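Local coordinates for fructokinase (Xylella fastidiosa Temecula1, PDB 3LJS), which probably phosphorylates fructose, using ATP as the phosphate donor, at residues B[54-59]-B[124-129]; B[138-143]-B[147-152]; B[154-157]-B[162-165]. All coordinates share one frame; numbering follows the deposited sequence.

Interaction 1. Residues B[54-59]-B[124-129]; sequences QFVGML and DASFSD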
loop_
_atom_site.group_PDB
_atom_site.type_symbol
_atom_site.label_atom_id
_atom_site.label_comp_id
_atom_site.label_asym_id
_atom_site.label_seq_id
_atom_site.Cartn_x
_atom_site.Cartn_y
_atom_site.Cartn_z
ATOM N N GLN B 54 -18.777 11.873 15.914
ATOM C CA GLN B 54 -17.431 11.494 16.282
ATOM C C GLN B 54 -17.056 10.234 15.513
ATOM O O GLN B 54 -17.907 9.374 15.266
ATOM C CB GLN B 54 -17.392 11.237 17.794
ATOM C CG GLN B 54 -16.099 10.677 18.334
ATOM C CD GLN B 54 -16.154 10.454 19.838
ATOM O OE1 GLN B 54 -17.231 10.421 20.432
ATOM N NE2 GLN B 54 -14.992 10.285 20.456
ATOM N N PHE B 55 -15.801 10.141 15.087
ATOM C CA PHE B 55 -15.343 8.936 14.407
ATOM C C PHE B 55 -14.456 8.209 15.401
ATOM O O PHE B 55 -13.503 8.788 15.929
ATOM C CB PHE B 55 -14.525 9.242 13.156
ATOM C CG PHE B 55 -13.962 8.006 12.500
ATOM C CD1 PHE B 55 -14.761 7.204 11.686
ATOM C CD2 PHE B 55 -12.655 7.607 12.752
ATOM C CE1 PHE B 55 -14.264 6.017 11.134
ATOM C CE2 PHE B 55 -12.147 6.421 12.207
ATOM C CZ PHE B 55 -12.957 5.626 11.396
ATOM N N VAL B 56 -14.774 6.945 15.656
ATOM C CA VAL B 56 -14.005 6.131 16.588
ATOM C C VAL B 56 -13.323 5.005 15.819
ATOM O O VAL B 56 -13.973 4.202 15.150
ATOM C CB VAL B 56 -14.914 5.543 17.692
ATOM C CG1 VAL B 56 -14.124 4.574 18.576
ATOM C CG2 VAL B 56 -15.474 6.683 18.544
ATOM N N GLY B 57 -12.002 4.970 15.907
ATOM C CA GLY B 57 -11.242 3.959 15.205
ATOM C C GLY B 57 -9.763 4.253 15.323
ATOM O O GLY B 57 -9.361 5.245 15.944
HETATM N N MSE B 58 -8.950 3.400 14.712
HETATM C CA MSE B 58 -7.511 3.562 14.779
HETATM C C MSE B 58 -6.919 3.973 13.441
HETATM O O MSE B 58 -7.243 3.394 12.407
HETATM C CB MSE B 58 -6.878 2.252 15.258
HETATM C CG MSE B 58 -5.380 2.322 15.490
HETATM SE SE MSE B 58 -4.773 0.767 16.473
HETATM C CE MSE B 58 -4.763 1.546 18.247
ATOM N N LEU B 59 -6.061 4.988 13.476
ATOM C CA LEU B 59 -5.379 5.494 12.290
ATOM C C LEU B 59 -3.885 5.225 12.456
ATOM O O LEU B 59 -3.368 5.243 13.574
ATOM C CB LEU B 59 -5.592 7.004 12.145
ATOM C CG LEU B 59 -7.026 7.531 12.095
ATOM C CD1 LEU B 59 -7.015 9.031 11.818
ATOM C CD2 LEU B 59 -7.798 6.801 11.021
ATOM N N ASP B 124 -15.399 5.859 27.645
ATOM C CA ASP B 124 -16.727 5.965 28.232
ATOM C C ASP B 124 -17.463 7.245 27.845
ATOM O O ASP B 124 -18.677 7.228 27.674
ATOM C CB ASP B 124 -16.640 5.835 29.756
ATOM C CG ASP B 124 -16.279 4.423 30.197
ATOM O OD1 ASP B 124 -16.040 3.570 29.314
ATOM O OD2 ASP B 124 -16.233 4.161 31.420
ATOM N N ALA B 125 -16.732 8.343 27.692
ATOM C CA ALA B 125 -17.345 9.617 27.320
ATOM C C ALA B 125 -18.029 9.547 25.947
ATOM O O ALA B 125 -19.029 10.228 25.710
ATOM C CB ALA B 125 -16.297 10.724 27.327
ATOM N N SER B 126 -17.483 8.730 25.047
ATOM C CA SER B 126 -18.047 8.558 23.705
ATOM C C SER B 126 -19.451 7.967 23.784
ATOM O O SER B 126 -20.385 8.468 23.158
ATOM C CB SER B 126 -17.171 7.619 22.866
ATOM O OG SER B 126 -15.892 8.176 22.630
ATOM N N PHE B 127 -19.587 6.889 24.548
ATOM C CA PHE B 127 -20.871 6.217 24.707
ATOM C C PHE B 127 -21.858 7.012 25.563
ATOM O O PHE B 127 -23.065 6.944 25.345
ATOM C CB PHE B 127 -20.652 4.819 25.293
ATOM C CG PHE B 127 -19.951 3.876 24.351
ATOM C CD1 PHE B 127 -20.663 3.215 23.352
ATOM C CD2 PHE B 127 -18.572 3.687 24.429
ATOM C CE1 PHE B 127 -20.016 2.378 22.436
ATOM C CE2 PHE B 127 -17.912 2.851 23.515
ATOM C CZ PHE B 127 -18.638 2.196 22.517
ATOM N N SER B 128 -21.351 7.772 26.528
ATOM C CA SER B 128 -22.232 8.574 27.374
ATOM C C SER B 128 -23.001 9.591 26.541
ATOM O O SER B 128 -24.213 9.733 26.689
ATOM C CB SER B 128 -21.432 9.316 28.450
ATOM O OG SER B 128 -20.883 8.409 29.385
ATOM N N ASP B 129 -22.290 10.287 25.657
ATOM C CA ASP B 129 -22.899 11.310 24.809
ATOM C C ASP B 129 -23.502 10.786 23.507
ATOM O O ASP B 129 -24.132 11.544 22.774
ATOM C CB ASP B 129 -21.870 12.393 24.458
ATOM C CG ASP B 129 -21.169 12.960 25.683
ATOM O OD1 ASP B 129 -21.858 13.271 26.681
ATOM O OD2 ASP B 129 -19.927 13.104 25.641
#

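Interaction 2. Residues B[138-143]-B[147-152]; sequences NSMTDA and EVTFEG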
loop_
_atom_site.group_PDB
_atom_site.type_symbol
_atom_site.label_atom_id
_atom_site.label_comp_id
_atom_site.label_asym_id
_atom_site.label_seq_id
_atom_site.Cartn_x
_atom_site.Cartn_y
_atom_site.Cartn_z
ATOM N N ASN B 138 -16.899 -4.295 7.505
ATOM C CA ASN B 138 -15.463 -4.307 7.244
ATOM C C ASN B 138 -14.647 -4.412 8.521
ATOM O O ASN B 138 -13.512 -4.892 8.499
ATOM C CB ASN B 138 -15.056 -3.076 6.440
ATOM C CG ASN B 138 -15.666 -3.079 5.057
ATOM O OD1 ASN B 138 -15.604 -4.086 4.346
ATOM N ND2 ASN B 138 -16.271 -1.957 4.667
ATOM N N SER B 139 -15.224 -3.984 9.637
ATOM C CA SER B 139 -14.527 -4.082 10.917
ATOM C C SER B 139 -14.836 -5.438 11.563
ATOM O O SER B 139 -14.793 -5.585 12.786
ATOM C CB SER B 139 -14.938 -2.937 11.853
ATOM O OG SER B 139 -16.322 -2.977 12.149
HETATM N N MSE B 140 -15.143 -6.426 10.726
HETATM C CA MSE B 140 -15.436 -7.783 11.190
HETATM C C MSE B 140 -14.650 -8.805 10.365
HETATM O O MSE B 140 -14.909 -10.007 10.444
HETATM C CB MSE B 140 -16.930 -8.094 11.043
HETATM C CG MSE B 140 -17.853 -7.235 11.889
HETATM SE SE MSE B 140 -19.736 -7.621 11.540
HETATM C CE MSE B 140 -20.486 -6.244 12.687
ATOM N N THR B 141 -13.688 -8.325 9.581
ATOM C CA THR B 141 -12.904 -9.193 8.705
ATOM C C THR B 141 -11.975 -10.210 9.381
ATOM O O THR B 141 -11.482 -11.127 8.725
ATOM C CB THR B 141 -12.115 -8.346 7.682
ATOM O OG1 THR B 141 -11.399 -7.311 8.362
ATOM C CG2 THR B 141 -13.073 -7.712 6.688
ATOM N N ASP B 142 -11.720 -10.040 10.676
ATOM C CA ASP B 142 -10.918 -11.004 11.425
ATOM C C ASP B 142 -11.570 -11.128 12.801
ATOM O O ASP B 142 -12.327 -10.243 13.212
ATOM C CB ASP B 142 -9.428 -10.590 11.489
ATOM C CG ASP B 142 -9.111 -9.602 12.598
ATOM O OD1 ASP B 142 -8.125 -8.852 12.429
ATOM O OD2 ASP B 142 -9.802 -9.578 13.636
ATOM N N ALA B 143 -11.298 -12.230 13.497
ATOM C CA ALA B 143 -11.896 -12.499 14.803
ATOM C C ALA B 143 -11.766 -11.403 15.853
ATOM O O ALA B 143 -12.740 -11.081 16.537
ATOM C CB ALA B 143 -11.345 -13.816 15.364
ATOM N N GLU B 147 -14.959 -8.970 17.268
ATOM C CA GLU B 147 -15.384 -8.981 18.662
ATOM C C GLU B 147 -15.426 -7.560 19.211
ATOM O O GLU B 147 -16.301 -7.221 20.007
ATOM C CB GLU B 147 -14.441 -9.843 19.511
ATOM C CG GLU B 147 -14.678 -9.705 21.017
ATOM C CD GLU B 147 -16.075 -10.133 21.455
ATOM O OE1 GLU B 147 -16.470 -9.780 22.588
ATOM O OE2 GLU B 147 -16.775 -10.827 20.682
ATOM N N VAL B 148 -14.476 -6.732 18.789
ATOM C CA VAL B 148 -14.433 -5.337 19.224
ATOM C C VAL B 148 -15.690 -4.614 18.711
ATOM O O VAL B 148 -16.311 -3.827 19.435
ATOM C CB VAL B 148 -13.166 -4.627 18.680
ATOM C CG1 VAL B 148 -13.257 -3.128 18.917
ATOM C CG2 VAL B 148 -11.915 -5.192 19.372
ATOM N N THR B 149 -16.073 -4.897 17.468
ATOM C CA THR B 149 -17.256 -4.270 16.889
ATOM C C THR B 149 -18.514 -4.728 17.648
ATOM O O THR B 149 -19.371 -3.911 17.988
ATOM C CB THR B 149 -17.401 -4.608 15.373
ATOM O OG1 THR B 149 -16.198 -4.244 14.679
ATOM C CG2 THR B 149 -18.567 -3.833 14.751
ATOM N N PHE B 150 -18.618 -6.024 17.935
ATOM C CA PHE B 150 -19.784 -6.526 18.653
ATOM C C PHE B 150 -19.871 -5.891 20.040
ATOM O O PHE B 150 -20.949 -5.485 20.471
ATOM C CB PHE B 150 -19.736 -8.053 18.787
ATOM C CG PHE B 150 -19.667 -8.785 17.471
ATOM C CD1 PHE B 150 -20.416 -8.361 16.375
ATOM C CD2 PHE B 150 -18.882 -9.929 17.340
ATOM C CE1 PHE B 150 -20.388 -9.066 15.166
ATOM C CE2 PHE B 150 -18.846 -10.644 16.136
ATOM C CZ PHE B 150 -19.600 -10.212 15.049
ATOM N N GLU B 151 -18.734 -5.796 20.728
ATOM C CA GLU B 151 -18.692 -5.207 22.062
ATOM C C GLU B 151 -19.118 -3.746 22.004
ATOM O O GLU B 151 -19.811 -3.255 22.897
ATOM C CB GLU B 151 -17.282 -5.327 22.654
ATOM C CG GLU B 151 -17.126 -4.796 24.078
ATOM C CD GLU B 151 -18.101 -5.424 25.083
ATOM O OE1 GLU B 151 -18.556 -6.568 24.865
ATOM O OE2 GLU B 151 -18.402 -4.771 26.108
ATOM N N GLY B 152 -18.696 -3.051 20.952
ATOM C CA GLY B 152 -19.086 -1.663 20.799
ATOM C C GLY B 152 -20.595 -1.555 20.626
ATOM O O GLY B 152 -21.234 -0.663 21.192
#

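Interaction 3. Residues B[154-157]-B[162-165]; sequences RRAQ and IVSF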
loop_
_atom_site.group_PDB
_atom_site.type_symbol
_atom_site.label_atom_id
_atom_site.label_comp_id
_atom_site.label_asym_id
_atom_site.label_seq_id
_atom_site.Cartn_x
_atom_site.Cartn_y
_atom_site.Cartn_z
ATOM N N ARG B 154 -22.835 -3.718 21.697
ATOM C CA ARG B 154 -23.479 -4.088 22.956
ATOM C C ARG B 154 -23.362 -2.962 23.981
ATOM O O ARG B 154 -24.291 -2.699 24.751
ATOM C CB ARG B 154 -22.862 -5.375 23.527
ATOM C CG ARG B 154 -23.201 -6.633 22.728
ATOM C CD ARG B 154 -22.650 -7.901 23.391
ATOM N NE ARG B 154 -21.192 -7.891 23.480
ATOM C CZ ARG B 154 -20.393 -8.721 22.816
ATOM N NH1 ARG B 154 -20.909 -9.640 22.007
ATOM N NH2 ARG B 154 -19.074 -8.628 22.956
ATOM N N ARG B 155 -22.213 -2.299 23.989
ATOM C CA ARG B 155 -21.973 -1.200 24.913
ATOM C C ARG B 155 -22.885 -0.022 24.538
ATOM O O ARG B 155 -23.477 0.628 25.400
ATOM C CB ARG B 155 -20.492 -0.794 24.842
ATOM C CG ARG B 155 -20.009 0.071 25.988
ATOM C CD ARG B 155 -18.480 0.088 26.058
ATOM N NE ARG B 155 -17.924 -1.234 26.351
ATOM C CZ ARG B 155 -16.634 -1.474 26.589
ATOM N NH1 ARG B 155 -15.753 -0.478 26.570
ATOM N NH2 ARG B 155 -16.225 -2.709 26.858
ATOM N N ALA B 156 -23.005 0.238 23.242
ATOM C CA ALA B 156 -23.847 1.324 22.761
ATOM C C ALA B 156 -25.291 1.117 23.212
ATOM O O ALA B 156 -25.920 2.026 23.748
ATOM C CB ALA B 156 -23.779 1.400 21.233
ATOM N N GLN B 157 -25.811 -0.084 22.993
ATOM C CA GLN B 157 -27.184 -0.401 23.363
ATOM C C GLN B 157 -27.408 -0.178 24.855
ATOM O O GLN B 157 -28.373 0.474 25.257
ATOM C CB GLN B 157 -27.501 -1.856 22.988
ATOM C CG GLN B 157 -28.945 -2.293 23.235
ATOM C CD GLN B 157 -29.235 -2.572 24.699
ATOM O OE1 GLN B 157 -28.431 -3.195 25.392
ATOM N NE2 GLN B 157 -30.395 -2.124 25.173
ATOM N N ILE B 162 -28.842 4.103 19.848
ATOM C CA ILE B 162 -29.431 3.299 18.792
ATOM C C ILE B 162 -28.267 2.696 18.021
ATOM O O ILE B 162 -27.311 3.398 17.696
ATOM C CB ILE B 162 -30.242 4.186 17.823
ATOM C CG1 ILE B 162 -31.490 4.723 18.530
ATOM C CG2 ILE B 162 -30.602 3.400 16.570
ATOM C CD1 ILE B 162 -32.172 5.842 17.772
ATOM N N VAL B 163 -28.337 1.405 17.729
ATOM C CA VAL B 163 -27.263 0.759 16.985
ATOM C C VAL B 163 -27.652 0.609 15.521
ATOM O O VAL B 163 -28.650 -0.036 15.194
ATOM C CB VAL B 163 -26.934 -0.625 17.569
ATOM C CG1 VAL B 163 -25.844 -1.295 16.740
ATOM C CG2 VAL B 163 -26.481 -0.473 19.019
ATOM N N SER B 164 -26.862 1.223 14.649
ATOM C CA SER B 164 -27.091 1.181 13.214
ATOM C C SER B 164 -26.018 0.308 12.575
ATOM O O SER B 164 -24.837 0.444 12.883
ATOM C CB SER B 164 -27.013 2.598 12.642
ATOM O OG SER B 164 -27.040 2.586 11.228
ATOM N N PHE B 165 -26.433 -0.576 11.675
ATOM C CA PHE B 165 -25.503 -1.476 11.008
ATOM C C PHE B 165 -25.760 -1.515 9.499
ATOM O O PHE B 165 -26.812 -1.964 9.049
ATOM C CB PHE B 165 -25.634 -2.880 11.629
ATOM C CG PHE B 165 -24.689 -3.911 11.055
ATOM C CD1 PHE B 165 -23.360 -3.600 10.796
ATOM C CD2 PHE B 165 -25.126 -5.216 10.822
ATOM C CE1 PHE B 165 -22.475 -4.573 10.313
ATOM C CE2 PHE B 165 -24.249 -6.196 10.342
ATOM C CZ PHE B 165 -22.923 -5.874 10.088
#

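Interaction 1. Residues B[54-59]-B[124-129]
Gln54 and Ser126 make the polar part of this contact, with the amide of a strand side chain meeting a helix hydroxyl. Gln54 NE2 donates to Ser126 OG across 3.2 Å, but the N-H...O angle is only 126°, so the bond is bent and weak. The amide oxygen is close too: Gln54 OE1 lies 3.4 Å from Ser126 OG and 3.7 Å from Ser126 CB. The hydroxyl therefore stands before the whole amide end and not off its nitrogen alone. Gln54 gets there by stretching out from the strand, with CG anti to the backbone N (chi1 173°) and CD continuing the line. From the helix side, the CB of Ser126 points at the strand. Val56, two residues further on the same face of the strand, adds a looser approach, its CG2 4.4 Å from Ser126 OG. Only 89 Å² is buried between the segments, consistent with a narrow contact whose nearest CA pair, Gln54 and Ser126, is 8.0 Å apart.

The next shell holds the strand side: backbone hydrogen bonds from Gln54 to Ile7 and Cys9, and from Val56 to Cys9 and Gly11, keep strand 53-60 against strand 6-10. Within helix 124-129, Asp124 O accepts from both Ser128 N and Ser128 OG, the hydroxyl binding at 3.0 Å from above the carbonyl plane. The contact thus joins this short helix to one face of the large sheet of the Rossmann-like ribokinase fold. There Ser126 and Val56 both pack on Leu8 of strand 6-10, Phe117 of a loop also covers Val56, and Phe127 reaches Arg155 and Ala156 of helix 143-158.

Interaction 2. Residues B[138-143]-B[147-152]
Ala143 O accepts a hydrogen bond from Glu147 N at 3.1 Å with an N-H...O angle of 158°, the four-residue spacing of a first helical turn, while the loop before it folds back until the CA atoms of Ser139 and Thr149 are 6.6 Å apart. The motif is an N-cap at the start of the helix of a beta-alpha-beta unit: Asp142 holds the N-cap position of helix 143-158, and its OD2 accepts from Ile145 N.

Thr149 carries the polar side-chain contact. With OG1 beside its own backbone N (chi1 -55°), it sets OG1 2.7 Å from Ser139 O and 2.8 Å from Ser139 OG. Thr149 OG1 also lies within hydrogen-bonding reach of Ile145 O, one turn back in the helix, so the recipient of its single proton is not settled. Ser139 OG is hydrogen-bonded with Cys136 O, which ties the same cluster to the end of strand 130-136. Buried polar atoms are thus gathered around one threonine hydroxyl, and Phe10 of strand 6-10 packs against both Ser139 and Thr149.

At the exposed margin the carboxylate of Glu147 turns away from the loop and forms a salt bridge with Arg154.

Apolar packing falls to Met140, present as selenomethionine. Its extended chain crosses both Thr149 and Phe150 at about a right angle, bringing the terminal methyl CE 3.7 Å from Thr149 CG2 and 3.8 Å from Phe150 CE1. The selenium makes a Met-aromatic contact, SE lying 5.1 Å from the Phe150 ring centroid on an oblique line, 61° off the ring normal.

Interaction 3. Residues B[154-157]-B[162-165]
The return half of a beta-alpha-beta crossover, strand 130-136 to helix 143-158 to strand 162-166, is packed here: the last turn of the helix lies on the strand that follows. The evidence is a single branched side chain. Val163 directs its CB at the helix, and its CG2 lies 4.0 Å from Ala156 CB, a plain van der Waals contact. The same methyl is 4.0 Å from Gln157 N and 4.3 Å from Gln157 CB, which places it against the helix backbone where these two residues join. With CG1 anti to the backbone N (chi1 178°), CG2 is the branch that faces the helix. Gln157 contributes the base of its side chain, the amide end leading away. Since Ile162 directs its CB away from the helix, Val163 supplies the strand's side chain here; together the segments bury 106 Å².

The closest CA atoms, those of Gln157 and Ile162, are 6.3 Å apart, near the tight connection between helix and strand. Strand 162-166 lies between strands 130-136 and 193-197, bonded through its backbone to both, while on the helix side Ala156 also packs on Phe133 and Val163 on Met153.

Overall arrangement
The three contacts follow one another along the chain, with centres 13 to 15 Å apart. Interactions 2 and 3 share helix 143-158, one near its start and the other near its end, and Met140 CE of the former meets Phe165 CE1 of the latter at 3.5 Å. Interactions 1 and 3 both reach the nine-stranded sheet, through strands 53-60 and 162-166. Phe127 links interaction 1 to the helix, its CE1 lying 3.5 Å from Gly152 O in interaction 2. Interactions 1 and 3 seat helices 124-129 and 143-158 on the sheet whose strands 193-197 and 226-230 carry the ATP-binding residues Lys195 and Thr230, while interaction 2 fastens the second helix's start to the preceding loop.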